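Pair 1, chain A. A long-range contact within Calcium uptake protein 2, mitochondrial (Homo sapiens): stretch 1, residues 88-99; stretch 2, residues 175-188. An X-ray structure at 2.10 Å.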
# COMPACT_ATOMS: atom_id res chain seq x y z
N LEU A 88 11.95 11.07 13.85
CA LEU A 88 11.32 10.56 12.63
C LEU A 88 10.74 9.17 12.82
O LEU A 88 9.67 8.85 12.30
CB LEU A 88 12.34 10.54 11.48
CG LEU A 88 12.96 11.86 11.01
CD1 LEU A 88 13.78 11.58 9.75
CD2 LEU A 88 11.86 12.91 10.75
N PHE A 89 11.44 8.32 13.57
CA PHE A 89 10.93 6.98 13.84
C PHE A 89 9.61 7.02 14.60
O PHE A 89 8.64 6.33 14.24
CB PHE A 89 11.97 6.17 14.61
CG PHE A 89 11.48 4.82 15.01
CD1 PHE A 89 11.21 4.54 16.34
CD2 PHE A 89 11.25 3.84 14.05
CE1 PHE A 89 10.74 3.29 16.70
CE2 PHE A 89 10.77 2.61 14.41
CZ PHE A 89 10.52 2.33 15.73
N LEU A 90 9.55 7.83 15.66
CA LEU A 90 8.32 7.97 16.44
C LEU A 90 7.20 8.54 15.60
O LEU A 90 6.04 8.12 15.72
CB LEU A 90 8.58 8.85 17.66
CG LEU A 90 9.58 8.32 18.70
CD1 LEU A 90 10.00 9.42 19.63
CD2 LEU A 90 9.00 7.12 19.50
N LEU A 91 7.51 9.47 14.69
CA LEU A 91 6.46 10.04 13.87
C LEU A 91 5.87 8.99 12.94
O LEU A 91 4.66 8.96 12.73
CB LEU A 91 6.98 11.25 13.07
CG LEU A 91 7.23 12.61 13.71
CD1 LEU A 91 7.60 13.59 12.59
CD2 LEU A 91 6.01 13.12 14.47
N THR A 92 6.71 8.13 12.35
CA THR A 92 6.14 7.11 11.46
C THR A 92 5.23 6.17 12.23
O THR A 92 4.20 5.73 11.70
CB THR A 92 7.24 6.31 10.74
OG1 THR A 92 7.99 5.52 11.66
CG2 THR A 92 8.19 7.22 10.00
N ILE A 93 5.56 5.90 13.49
CA ILE A 93 4.77 4.95 14.27
C ILE A 93 3.37 5.50 14.51
O ILE A 93 2.38 4.76 14.41
CB ILE A 93 5.49 4.61 15.59
CG1 ILE A 93 6.81 3.89 15.32
CG2 ILE A 93 4.56 3.81 16.52
CD1 ILE A 93 6.71 2.64 14.40
N LEU A 94 3.26 6.81 14.78
CA LEU A 94 1.96 7.43 15.06
C LEU A 94 0.96 7.26 13.93
O LEU A 94 -0.25 7.31 14.17
CB LEU A 94 2.15 8.92 15.36
CG LEU A 94 2.80 9.28 16.69
CD1 LEU A 94 2.94 10.79 16.80
CD2 LEU A 94 1.96 8.75 17.84
N THR A 95 1.43 7.08 12.69
CA THR A 95 0.54 6.91 11.55
C THR A 95 0.15 5.46 11.29
O THR A 95 -0.75 5.22 10.48
CB THR A 95 1.20 7.45 10.26
OG1 THR A 95 2.37 6.67 9.96
CG2 THR A 95 1.61 8.90 10.43
N LYS A 96 0.76 4.52 11.95
CA LYS A 96 0.55 3.13 11.54
C LYS A 96 -0.73 2.56 12.15
O LYS A 96 -0.99 2.74 13.33
CB LYS A 96 1.72 2.25 11.96
CG LYS A 96 3.07 2.69 11.45
CD LYS A 96 3.20 2.42 9.98
CE LYS A 96 4.66 2.53 9.53
NZ LYS A 96 4.71 2.41 8.04
N PRO A 97 -1.49 1.79 11.38
CA PRO A 97 -2.44 0.86 11.99
C PRO A 97 -1.69 -0.15 12.84
O PRO A 97 -0.48 -0.32 12.73
CB PRO A 97 -3.10 0.18 10.78
CG PRO A 97 -2.04 0.23 9.70
CD PRO A 97 -1.32 1.56 9.93
N HIS A 98 -2.44 -0.85 13.70
CA HIS A 98 -1.79 -1.81 14.58
C HIS A 98 -1.04 -2.89 13.79
O HIS A 98 0.03 -3.33 14.20
CB HIS A 98 -2.82 -2.46 15.52
CG HIS A 98 -2.19 -3.10 16.71
ND1 HIS A 98 -1.60 -4.35 16.66
CD2 HIS A 98 -2.02 -2.66 17.98
CE1 HIS A 98 -1.12 -4.65 17.85
NE2 HIS A 98 -1.36 -3.64 18.67
N SER A 99 -1.60 -3.31 12.65
CA SER A 99 -0.94 -4.29 11.80
C SER A 99 0.43 -3.84 11.29
O SER A 99 1.24 -4.68 10.89
CB SER A 99 -1.82 -4.63 10.60
OG SER A 99 -2.12 -3.46 9.86
N GLU A 175 7.45 -6.24 23.97
CA GLU A 175 7.63 -4.91 24.55
C GLU A 175 7.77 -3.84 23.46
O GLU A 175 7.34 -2.70 23.65
CB GLU A 175 8.86 -4.84 25.45
CG GLU A 175 8.86 -5.57 26.72
CD GLU A 175 8.42 -7.00 26.63
OE1 GLU A 175 7.49 -7.33 27.20
OE2 GLU A 175 8.99 -7.78 25.98
N PHE A 176 8.18 -4.16 22.23
CA PHE A 176 8.13 -3.18 21.14
C PHE A 176 6.69 -2.80 20.83
O PHE A 176 6.35 -1.62 20.75
CB PHE A 176 8.83 -3.76 19.91
CG PHE A 176 8.78 -2.88 18.66
CD1 PHE A 176 9.84 -2.06 18.33
CD2 PHE A 176 7.69 -2.94 17.79
CE1 PHE A 176 9.83 -1.29 17.16
CE2 PHE A 176 7.66 -2.16 16.62
CZ PHE A 176 8.74 -1.33 16.31
N ARG A 177 5.82 -3.82 20.65
CA ARG A 177 4.42 -3.58 20.34
C ARG A 177 3.73 -2.75 21.41
O ARG A 177 2.94 -1.85 21.11
CB ARG A 177 3.69 -4.92 20.17
CG ARG A 177 2.17 -4.78 20.01
CD ARG A 177 1.43 -6.13 19.93
NE ARG A 177 1.86 -7.05 20.97
CZ ARG A 177 1.43 -7.02 22.23
NH1 ARG A 177 0.54 -6.11 22.63
NH2 ARG A 177 1.88 -7.90 23.11
N ARG A 178 3.98 -3.07 22.68
CA ARG A 178 3.32 -2.37 23.78
C ARG A 178 3.74 -0.90 23.84
O ARG A 178 2.93 -0.02 24.14
CB ARG A 178 3.62 -3.10 25.09
CG ARG A 178 2.97 -2.55 26.27
CD ARG A 178 3.14 -3.44 27.48
NE ARG A 178 2.32 -4.52 27.44
CZ ARG A 178 1.13 -4.48 27.66
NH1 ARG A 178 0.61 -3.42 27.95
NH2 ARG A 178 0.45 -5.51 27.59
N PHE A 179 5.02 -0.64 23.59
CA PHE A 179 5.51 0.74 23.55
C PHE A 179 4.82 1.54 22.44
O PHE A 179 4.42 2.69 22.66
CB PHE A 179 7.02 0.75 23.36
CG PHE A 179 7.63 2.12 23.48
CD1 PHE A 179 7.78 2.92 22.35
CD2 PHE A 179 8.01 2.62 24.71
CE1 PHE A 179 8.32 4.20 22.45
CE2 PHE A 179 8.56 3.88 24.82
CZ PHE A 179 8.70 4.67 23.68
N MET A 180 4.68 0.95 21.25
CA MET A 180 4.04 1.66 20.13
C MET A 180 2.54 1.86 20.38
O MET A 180 2.00 2.93 20.08
CB MET A 180 4.26 0.89 18.83
CG MET A 180 5.73 0.65 18.51
SD MET A 180 6.75 2.14 18.70
CE MET A 180 8.33 1.42 19.15
N GLU A 181 1.84 0.83 20.88
CA GLU A 181 0.46 1.03 21.30
C GLU A 181 0.35 2.15 22.32
O GLU A 181 -0.56 2.98 22.27
CB GLU A 181 -0.12 -0.26 21.90
CG GLU A 181 -0.30 -1.45 20.93
CD GLU A 181 -0.53 -2.78 21.67
OE1 GLU A 181 -0.90 -3.79 21.02
OE2 GLU A 181 -0.33 -2.82 22.91
N ASN A 182 1.27 2.18 23.29
CA ASN A 182 1.20 3.17 24.35
C ASN A 182 1.57 4.56 23.85
O ASN A 182 1.07 5.56 24.38
CB ASN A 182 2.11 2.75 25.51
CG ASN A 182 1.46 1.68 26.42
OD1 ASN A 182 0.24 1.58 26.49
ND2 ASN A 182 2.28 0.90 27.10
N LEU A 183 2.47 4.65 22.86
CA LEU A 183 2.76 5.94 22.24
C LEU A 183 1.51 6.52 21.58
O LEU A 183 1.15 7.68 21.83
CB LEU A 183 3.89 5.78 21.21
CG LEU A 183 4.13 6.96 20.28
CD1 LEU A 183 4.70 8.14 21.09
CD2 LEU A 183 5.06 6.57 19.14
N GLN A 184 0.83 5.72 20.75
CA GLN A 184 -0.41 6.19 20.13
C GLN A 184 -1.45 6.55 21.20
O GLN A 184 -2.08 7.60 21.14
CB GLN A 184 -0.96 5.14 19.17
CG GLN A 184 -0.06 4.82 17.98
CD GLN A 184 -0.77 3.99 16.93
OE1 GLN A 184 -1.79 3.36 17.21
NE2 GLN A 184 -0.24 3.99 15.71
N THR A 185 -1.62 5.68 22.21
CA THR A 185 -2.56 6.00 23.29
C THR A 185 -2.19 7.30 23.99
O THR A 185 -3.06 8.13 24.28
CB THR A 185 -2.59 4.85 24.30
OG1 THR A 185 -3.00 3.65 23.64
CG2 THR A 185 -3.59 5.15 25.42
N GLU A 186 -0.90 7.50 24.27
CA GLU A 186 -0.50 8.71 24.99
C GLU A 186 -0.82 9.98 24.20
O GLU A 186 -1.33 10.95 24.77
CB GLU A 186 0.99 8.64 25.34
CG GLU A 186 1.49 9.90 26.01
CD GLU A 186 2.67 9.66 26.96
OE1 GLU A 186 3.58 8.86 26.65
OE2 GLU A 186 2.68 10.27 28.03
N ILE A 187 -0.54 9.99 22.88
CA ILE A 187 -0.91 11.16 22.07
C ILE A 187 -2.41 11.36 22.08
O ILE A 187 -2.90 12.50 22.15
CB ILE A 187 -0.42 11.03 20.61
CG1 ILE A 187 1.11 10.84 20.52
CG2 ILE A 187 -0.89 12.26 19.76
CD1 ILE A 187 1.88 11.76 21.40
N GLN A 188 -3.18 10.27 21.96
CA GLN A 188 -4.62 10.51 21.96
C GLN A 188 -5.09 11.01 23.33
O GLN A 188 -5.88 11.95 23.42
CB GLN A 188 -5.39 9.24 21.56
CG GLN A 188 -5.06 8.65 20.17
CD GLN A 188 -5.26 7.14 20.10
OE1 GLN A 188 -5.60 6.52 21.03
NE2 GLN A 188 -5.03 6.55 18.99
O HOH W 1 -3.79 3.00 15.38

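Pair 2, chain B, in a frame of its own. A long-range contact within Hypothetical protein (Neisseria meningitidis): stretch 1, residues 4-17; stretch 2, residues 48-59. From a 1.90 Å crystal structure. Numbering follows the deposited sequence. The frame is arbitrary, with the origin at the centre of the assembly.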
# COMPACT_ATOMS: atom_id res chain seq x y z
N MSE B 4 18.73 21.10 11.65
CA MSE B 4 19.66 20.90 10.56
C MSE B 4 19.09 19.99 9.44
O MSE B 4 19.36 20.21 8.27
CB MSE B 4 20.94 20.31 11.12
CG MSE B 4 22.21 21.01 10.72
SE MSE B 4 23.53 20.99 12.17
CE MSE B 4 25.15 21.00 11.16
N ARG B 5 18.30 18.97 9.82
CA ARG B 5 17.69 18.07 8.84
C ARG B 5 16.64 18.85 8.08
O ARG B 5 16.51 18.73 6.85
CB ARG B 5 17.08 16.81 9.50
CG ARG B 5 16.53 15.80 8.48
CD ARG B 5 15.72 14.64 9.10
NE ARG B 5 14.51 15.10 9.79
CZ ARG B 5 14.22 14.85 11.07
NH1 ARG B 5 15.03 14.11 11.82
NH2 ARG B 5 13.10 15.33 11.60
N LYS B 6 15.90 19.67 8.84
CA LYS B 6 14.85 20.50 8.30
C LYS B 6 15.41 21.52 7.28
O LYS B 6 14.88 21.66 6.20
CB LYS B 6 14.08 21.20 9.43
CG LYS B 6 13.16 20.26 10.23
CD LYS B 6 12.76 20.91 11.56
CE LYS B 6 12.10 19.88 12.50
NZ LYS B 6 11.91 20.46 13.87
N LEU B 7 16.52 22.17 7.63
CA LEU B 7 17.24 23.07 6.73
C LEU B 7 17.57 22.36 5.42
O LEU B 7 17.25 22.85 4.34
CB LEU B 7 18.54 23.55 7.37
CG LEU B 7 19.57 24.27 6.48
CD1 LEU B 7 19.02 25.57 5.92
CD2 LEU B 7 20.90 24.50 7.24
N ASN B 8 18.16 21.17 5.53
CA ASN B 8 18.63 20.46 4.34
C ASN B 8 17.54 19.93 3.43
O ASN B 8 17.80 19.69 2.25
CB ASN B 8 19.57 19.33 4.74
CG ASN B 8 20.99 19.81 4.83
OD1 ASN B 8 21.57 19.82 5.91
ND2 ASN B 8 21.55 20.23 3.70
N ASN B 9 16.34 19.76 3.97
CA ASN B 9 15.21 19.15 3.26
C ASN B 9 14.08 20.13 2.91
O ASN B 9 13.05 19.74 2.37
CB ASN B 9 14.67 18.02 4.12
CG ASN B 9 15.62 16.82 4.17
OD1 ASN B 9 16.12 16.36 3.15
ND2 ASN B 9 15.82 16.30 5.37
N HIS B 10 14.30 21.40 3.22
CA HIS B 10 13.37 22.50 2.93
C HIS B 10 12.85 22.49 1.48
O HIS B 10 11.65 22.68 1.24
CB HIS B 10 14.07 23.84 3.20
CG HIS B 10 13.32 25.05 2.72
ND1 HIS B 10 12.49 25.78 3.53
CD2 HIS B 10 13.29 25.66 1.51
CE1 HIS B 10 11.96 26.78 2.85
NE2 HIS B 10 12.42 26.72 1.62
N ASP B 11 13.76 22.28 0.53
CA ASP B 11 13.44 22.30 -0.89
C ASP B 11 12.54 21.13 -1.29
O ASP B 11 11.57 21.31 -2.03
CB ASP B 11 14.75 22.30 -1.69
CG ASP B 11 14.55 22.01 -3.16
OD1 ASP B 11 13.88 22.80 -3.84
OD2 ASP B 11 15.07 20.97 -3.64
N VAL B 12 12.83 19.94 -0.80
CA VAL B 12 12.01 18.75 -1.10
C VAL B 12 10.63 18.95 -0.50
O VAL B 12 9.61 18.63 -1.12
CB VAL B 12 12.68 17.46 -0.56
CG1 VAL B 12 11.92 16.24 -0.97
CG2 VAL B 12 14.10 17.37 -1.11
N HIS B 13 10.62 19.49 0.71
CA HIS B 13 9.41 19.78 1.44
C HIS B 13 8.51 20.71 0.63
O HIS B 13 7.32 20.47 0.51
CB HIS B 13 9.79 20.43 2.78
CG HIS B 13 8.73 20.31 3.83
ND1 HIS B 13 7.66 21.18 3.89
CD2 HIS B 13 8.57 19.44 4.85
CE1 HIS B 13 6.87 20.82 4.89
NE2 HIS B 13 7.40 19.77 5.49
N LYS B 14 9.09 21.78 0.08
CA LYS B 14 8.36 22.70 -0.80
C LYS B 14 7.86 22.06 -2.09
O LYS B 14 6.70 22.29 -2.49
CB LYS B 14 9.23 23.92 -1.10
CG LYS B 14 8.45 25.11 -1.58
CD LYS B 14 9.19 26.42 -1.33
CE LYS B 14 8.68 27.49 -2.29
NZ LYS B 14 9.42 28.78 -2.15
N ARG B 15 8.70 21.26 -2.74
CA ARG B 15 8.30 20.60 -3.97
C ARG B 15 7.19 19.57 -3.73
O ARG B 15 6.32 19.42 -4.56
CB ARG B 15 9.49 19.96 -4.68
CG ARG B 15 10.51 21.00 -5.13
CD ARG B 15 11.61 20.40 -6.00
NE ARG B 15 12.67 19.81 -5.20
CZ ARG B 15 12.89 18.50 -5.11
NH1 ARG B 15 12.13 17.68 -5.81
NH2 ARG B 15 13.87 18.01 -4.35
N TYR B 16 7.22 18.88 -2.59
CA TYR B 16 6.20 17.85 -2.31
C TYR B 16 4.81 18.47 -2.08
O TYR B 16 3.76 17.88 -2.40
CB TYR B 16 6.61 16.87 -1.18
CG TYR B 16 5.53 15.82 -0.94
CD1 TYR B 16 5.38 14.74 -1.82
CD2 TYR B 16 4.62 15.96 0.11
CE1 TYR B 16 4.37 13.82 -1.65
CE2 TYR B 16 3.58 15.05 0.29
CZ TYR B 16 3.46 13.98 -0.59
OH TYR B 16 2.43 13.09 -0.39
N GLN B 17 4.79 19.72 -1.59
CA GLN B 17 3.55 20.45 -1.31
C GLN B 17 2.53 20.44 -2.42
O GLN B 17 1.33 20.39 -2.15
CB GLN B 17 3.87 21.88 -0.88
CG GLN B 17 3.08 22.34 0.36
CD GLN B 17 3.22 21.38 1.57
OE1 GLN B 17 4.22 20.66 1.71
NE2 GLN B 17 2.22 21.40 2.44
N PHE B 48 16.18 7.93 -2.42
CA PHE B 48 15.70 7.41 -1.14
C PHE B 48 15.41 8.49 -0.07
O PHE B 48 14.34 8.46 0.53
CB PHE B 48 16.65 6.32 -0.61
CG PHE B 48 16.21 5.71 0.70
CD1 PHE B 48 14.95 5.18 0.84
CD2 PHE B 48 17.08 5.68 1.80
CE1 PHE B 48 14.53 4.58 2.07
CE2 PHE B 48 16.70 5.11 3.02
CZ PHE B 48 15.41 4.56 3.14
N GLU B 49 16.36 9.41 0.18
CA GLU B 49 16.12 10.51 1.11
C GLU B 49 14.90 11.33 0.71
O GLU B 49 14.10 11.66 1.58
CB GLU B 49 17.33 11.44 1.20
CG GLU B 49 17.18 12.52 2.24
CD GLU B 49 18.39 13.40 2.36
OE1 GLU B 49 18.99 13.79 1.32
OE2 GLU B 49 18.70 13.75 3.50
N GLU B 50 14.80 11.72 -0.57
CA GLU B 50 13.66 12.53 -0.99
C GLU B 50 12.32 11.80 -0.80
O GLU B 50 11.35 12.42 -0.38
CB GLU B 50 13.82 13.00 -2.42
CG GLU B 50 14.98 13.95 -2.55
CD GLU B 50 14.99 14.70 -3.86
OE1 GLU B 50 14.43 14.19 -4.85
OE2 GLU B 50 15.59 15.78 -3.90
N LYS B 51 12.28 10.51 -1.11
CA LYS B 51 11.07 9.71 -0.90
C LYS B 51 10.72 9.64 0.59
O LYS B 51 9.56 9.83 0.97
CB LYS B 51 11.23 8.30 -1.49
CG LYS B 51 11.02 8.25 -3.00
CD LYS B 51 11.13 6.83 -3.51
CE LYS B 51 12.64 6.51 -3.66
NZ LYS B 51 12.95 5.45 -4.61
N THR B 52 11.72 9.40 1.42
CA THR B 52 11.56 9.35 2.90
C THR B 52 10.98 10.69 3.41
O THR B 52 10.09 10.72 4.24
CB THR B 52 12.91 9.05 3.60
OG1 THR B 52 13.35 7.72 3.26
CG2 THR B 52 12.76 9.13 5.12
N GLU B 53 11.49 11.80 2.92
CA GLU B 53 10.94 13.13 3.31
C GLU B 53 9.47 13.31 2.88
O GLU B 53 8.67 13.82 3.63
CB GLU B 53 11.78 14.27 2.73
CG GLU B 53 13.19 14.39 3.38
CD GLU B 53 13.16 14.34 4.91
OE1 GLU B 53 12.41 15.15 5.53
OE2 GLU B 53 13.91 13.49 5.48
N ALA B 54 9.15 12.87 1.67
CA ALA B 54 7.78 12.88 1.16
C ALA B 54 6.87 11.99 2.03
O ALA B 54 5.75 12.42 2.44
CB ALA B 54 7.77 12.38 -0.26
N PHE B 55 7.35 10.79 2.31
CA PHE B 55 6.60 9.92 3.18
C PHE B 55 6.23 10.61 4.50
O PHE B 55 5.07 10.57 4.91
CB PHE B 55 7.33 8.60 3.43
CG PHE B 55 6.65 7.73 4.48
CD1 PHE B 55 5.69 6.79 4.11
CD2 PHE B 55 6.99 7.87 5.84
CE1 PHE B 55 5.07 5.98 5.07
CE2 PHE B 55 6.37 7.08 6.80
CZ PHE B 55 5.41 6.14 6.42
N PHE B 56 7.20 11.23 5.17
CA PHE B 56 6.93 11.84 6.47
C PHE B 56 6.03 13.06 6.39
O PHE B 56 5.30 13.34 7.34
CB PHE B 56 8.25 12.14 7.23
CG PHE B 56 8.84 10.91 7.85
CD1 PHE B 56 8.12 10.21 8.84
CD2 PHE B 56 10.05 10.39 7.41
CE1 PHE B 56 8.63 9.04 9.40
CE2 PHE B 56 10.58 9.18 8.01
CZ PHE B 56 9.88 8.54 8.99
N ILE B 57 6.07 13.79 5.28
CA ILE B 57 5.15 14.94 5.15
C ILE B 57 3.70 14.41 5.05
O ILE B 57 2.79 14.95 5.66
CB ILE B 57 5.45 15.82 3.91
CG1 ILE B 57 6.81 16.50 4.07
CG2 ILE B 57 4.33 16.90 3.67
CD1 ILE B 57 7.40 16.94 2.75
N LEU B 58 3.52 13.34 4.29
CA LEU B 58 2.19 12.81 4.05
C LEU B 58 1.68 12.19 5.36
O LEU B 58 0.56 12.45 5.78
CB LEU B 58 2.22 11.76 2.93
CG LEU B 58 0.93 10.94 2.62
CD1 LEU B 58 -0.26 11.88 2.21
CD2 LEU B 58 1.26 9.95 1.51
N PHE B 59 2.51 11.35 5.95
CA PHE B 59 2.29 10.70 7.24
C PHE B 59 1.86 11.73 8.28
O PHE B 59 0.81 11.58 8.93
CB PHE B 59 3.61 10.03 7.58
CG PHE B 59 3.73 9.38 8.91
CD1 PHE B 59 3.29 8.07 9.11
CD2 PHE B 59 4.43 10.02 9.95
CE1 PHE B 59 3.49 7.42 10.35
CE2 PHE B 59 4.65 9.40 11.19
CZ PHE B 59 4.18 8.09 11.38
O HOH W 2 13.17 16.68 7.56
O HOH W 3 16.84 13.45 5.35

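In both pairs two helices of one chain cross steeply and at similar spacing: the axes approach to 9.9 Å at a signed crossing angle of -78° in pair 1 and to 9.6 Å at -65° in pair 2. Fourteen central residues superpose with an RMSD of 0.9 Å over N, CA and C, and the buried surface is nearly equal, 596 Å² against 620 Å². The first helix of pair 2 is kinked, the N atoms of Asp11(B) and Val12(B) lacking a bond to the preceding turn.

One near-contact in the backbone register is built from matching residues. Ile93(A) coincides with Val12(B), and Met180(A) with Glu50(B); their CA atoms lie 6.8 Å apart between Ile93(A) and Met180(A), and 6.4 Å apart between Val12(B) and Glu50(B). In pair 1 this point is apolar: CG2 of Ile93(A) rests 3.5 Å from SD of Met180(A). In pair 2 the shorter valine still points toward the other helix, but CG2 of Val12(B) meets a carboxylate oxygen, OE2 of Glu50(B), at 3.5 Å. That same oxygen accepts a hydrogen bond from NH2 of Arg15(B) at 2.9 Å, part of a salt bridge, so its charge is paired beside the valine. NE of Arg15(B) also bridges to OD2 of Asp11(B) at 3.1 Å.

The second matched contact, Leu90(A) with Leu183(A) against Asn9(B) with Glu53(B), changes character entirely. The leucines of pair 1 touch through their methyls, CD2 of Leu90(A) to CD2 of Leu183(A) at 4.0 Å, and CG2 of Ile93(A) joins CD2 of Leu183(A) at 3.8 Å. The side-chain centres of Leu183(A) and Glu53(B) differ by just 0.9 Å, yet the hydrogen bonds that link the glutamate to the first helix run through water. Water 3 accepts from ND2 of Asn9(B) at 3.0 Å and donates to OE2 of Glu53(B) at 2.9 Å and to OE2 of Glu49(B) at 2.6 Å; water 2 links NE of Arg5(B), 3.0 Å away, to OE1 of Glu53(B), 2.7 Å away.

At the next turn, Leu94(A) and His13(B) match. CD2 of Leu94(A) reaches CG of Leu183(A) at 3.7 Å and CG1 of Ile187(A) at 3.5 Å, whereas the His13(B) ring offers a face to CD1 of Ile57(B), 3.9 Å from the ring centroid, in a CH-pi contact.

Gln184(A) and Ala54(B) also coincide, and here polarity is reversed. NE2 of Gln184(A) donates to O of Ile93(A) at 3.0 Å and to O of Lys96(A) at 2.8 Å, tying the second helix to two backbone carbonyls of the first stretch. Ala54(B) has only a methyl, and Tyr16(B) lies against it, CD1 of Tyr16(B) 3.7 Å from CB of Ala54(B); the tyrosine also packs CD2 against CG2 of Ile57(B) at 3.7 Å. Pair 1 also has a very short hydrogen bond, NE2 of His98(A) to OE1 of Glu181(A) at 2.4 Å; Glu181(A) matches Lys51(B), whose side chain points away and makes no contact across pair 2, and His98(A) has no listed counterpart.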